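ESAT-6-like protein EsxG (Mycobacterium smegmatis, PDB 3Q4H) forms a tight 1:1 complex with EsxH and is a secreted WXG100-family protein of the CFP-10 subfamily, possibly linked to metal transport. Local coordinates at residues A[33-38]-A[56-60]. Sequence-based numbering, arbitrary orientation.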
loop_
_atom_site.group_PDB
_atom_site.type_symbol
_atom_site.label_atom_id
_atom_site.label_comp_id
_atom_site.label_asym_id
_atom_site.label_seq_id
_atom_site.Cartn_x
_atom_site.Cartn_y
_atom_site.Cartn_z
ATOM N N ALA A 33 -14.808 2.100 -8.089
ATOM C CA ALA A 33 -15.636 1.581 -9.174
ATOM C C ALA A 33 -17.060 1.357 -8.682
ATOM O O ALA A 33 -18.020 1.553 -9.425
ATOM C CB ALA A 33 -15.049 0.299 -9.725
ATOM N N GLU A 34 -17.183 0.962 -7.420
ATOM C CA GLU A 34 -18.475 0.700 -6.790
ATOM C C GLU A 34 -19.284 1.992 -6.627
ATOM O O GLU A 34 -20.476 2.017 -6.906
ATOM C CB GLU A 34 -18.242 -0.001 -5.442
ATOM C CG GLU A 34 -19.466 -0.155 -4.541
ATOM C CD GLU A 34 -20.404 -1.265 -4.954
ATOM O OE1 GLU A 34 -20.178 -1.901 -6.006
ATOM O OE2 GLU A 34 -21.382 -1.505 -4.209
ATOM N N GLN A 35 -18.624 3.059 -6.184
ATOM C CA GLN A 35 -19.256 4.376 -6.059
ATOM C C GLN A 35 -19.795 4.871 -7.393
ATOM O O GLN A 35 -20.897 5.402 -7.465
ATOM C CB GLN A 35 -18.263 5.406 -5.529
ATOM C CG GLN A 35 -17.815 5.185 -4.099
ATOM C CD GLN A 35 -16.966 6.338 -3.559
ATOM O OE1 GLN A 35 -17.421 7.485 -3.514
ATOM N NE2 GLN A 35 -15.740 6.034 -3.138
ATOM N N ALA A 36 -19.002 4.706 -8.443
ATOM C CA ALA A 36 -19.422 5.073 -9.787
ATOM C C ALA A 36 -20.588 4.211 -10.273
ATOM O O ALA A 36 -21.424 4.686 -11.025
ATOM C CB ALA A 36 -18.254 4.971 -10.743
ATOM N N ALA A 37 -20.638 2.955 -9.840
ATOM C CA ALA A 37 -21.746 2.054 -10.161
ATOM C C ALA A 37 -23.052 2.430 -9.439
ATOM O O ALA A 37 -24.106 2.529 -10.070
ATOM C CB ALA A 37 -21.358 0.628 -9.827
HETATM N N MSE A 38 -22.980 2.626 -8.123
HETATM C CA MSE A 38 -24.140 3.057 -7.328
HETATM C C MSE A 38 -24.774 4.336 -7.892
HETATM O O MSE A 38 -25.998 4.430 -8.009
HETATM C CB MSE A 38 -23.752 3.305 -5.862
HETATM C CG MSE A 38 -23.590 2.059 -4.996
HETATM SE SE MSE A 38 -22.945 2.507 -3.175
HETATM C CE MSE A 38 -24.641 3.133 -2.407
ATOM N N HIS A 56 -24.723 -5.992 -10.219
ATOM C CA HIS A 56 -24.128 -5.338 -9.068
ATOM C C HIS A 56 -23.874 -6.334 -7.937
ATOM O O HIS A 56 -22.769 -6.395 -7.411
ATOM C CB HIS A 56 -25.005 -4.181 -8.596
ATOM C CG HIS A 56 -24.336 -3.298 -7.593
ATOM N ND1 HIS A 56 -24.864 -3.060 -6.342
ATOM C CD2 HIS A 56 -23.164 -2.620 -7.643
ATOM C CE1 HIS A 56 -24.046 -2.271 -5.665
ATOM N NE2 HIS A 56 -23.010 -1.987 -6.433
ATOM N N ALA A 57 -24.892 -7.119 -7.584
ATOM C CA ALA A 57 -24.782 -8.132 -6.515
ATOM C C ALA A 57 -23.660 -9.139 -6.780
ATOM O O ALA A 57 -23.019 -9.632 -5.856
ATOM C CB ALA A 57 -26.103 -8.862 -6.343
ATOM N N ARG A 58 -23.451 -9.439 -8.055
ATOM C CA ARG A 58 -22.364 -10.290 -8.503
ATOM C C ARG A 58 -21.008 -9.600 -8.289
ATOM O O ARG A 58 -20.059 -10.198 -7.767
ATOM C CB ARG A 58 -22.576 -10.613 -9.984
ATOM C CG ARG A 58 -21.442 -11.337 -10.667
ATOM C CD ARG A 58 -21.125 -12.629 -9.965
ATOM N NE ARG A 58 -20.108 -13.379 -10.685
ATOM C CZ ARG A 58 -19.547 -14.502 -10.248
ATOM N NH1 ARG A 58 -19.895 -15.028 -9.075
ATOM N NH2 ARG A 58 -18.623 -15.096 -10.993
ATOM N N PHE A 59 -20.925 -8.339 -8.694
ATOM C CA PHE A 59 -19.702 -7.578 -8.534
ATOM C C PHE A 59 -19.319 -7.445 -7.058
ATOM O O PHE A 59 -18.154 -7.628 -6.689
ATOM C CB PHE A 59 -19.866 -6.206 -9.161
ATOM C CG PHE A 59 -18.691 -5.305 -8.953
ATOM C CD1 PHE A 59 -17.556 -5.437 -9.734
ATOM C CD2 PHE A 59 -18.723 -4.314 -7.985
ATOM C CE1 PHE A 59 -16.475 -4.606 -9.551
ATOM C CE2 PHE A 59 -17.646 -3.481 -7.799
ATOM C CZ PHE A 59 -16.517 -3.629 -8.580
ATOM N N VAL A 60 -20.299 -7.127 -6.216
ATOM C CA VAL A 60 -20.063 -7.035 -4.774
ATOM C C VAL A 60 -19.595 -8.374 -4.195
ATOM O O VAL A 60 -18.744 -8.388 -3.311
ATOM C CB VAL A 60 -21.313 -6.495 -4.010
ATOM C CG1 VAL A 60 -21.177 -6.683 -2.508
ATOM C CG2 VAL A 60 -21.519 -5.029 -4.333
#
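Glu34 reaches across from helix 8-38 and sets its carboxylate against the edges of the His56 and Phe59 rings and beside Val60 on helix 47-77. Its CA-to-CB bond points sideways, and the t, p rotamer (chi1, chi2) carries the carboxylate across to the other helix. OE2 of Glu34 accepts a weak hydrogen bond from NE2 of His56, 2.8 Å long but bent to 121° at the hydrogen, and meets the imidazole at its edge. The same carboxylate has apolar neighbours: Glu34 OE1 lies 3.4 Å from CD2 at the edge of the Phe59 ring, and Glu34 OE2 is 3.5 Å from CG2 of Val60. Two alanines leave room for the rings: Ala33 CB packs 4.3 Å from Phe59 CZ, and Ala37 CB is 4.3 Å from CD2 of His56. Met38, a selenomethionine, places CG 4.3 Å from NE2 of His56.

The short axes run nearly antiparallel, at 166° and 11.7 Å apart, as expected for the two arms of the WXG100 helical hairpin. The contact lies toward the end of helix 8-38, near the turn between the arms. EsxH covers Ala33, Ala36 and Phe59; an aromatic ring of EsxH meets that of Phe59, their planes at about 60°, and so continues the packing into the four-helix bundle. Pro10 of the second EsxG subunit packs against Glu34. With just 222 Å² buried, the contact is polar in one part, where a weak bond links the partly exposed Glu34 and His56, and apolar in the other, where the buried Ala33-Phe59 pair packs under EsxH.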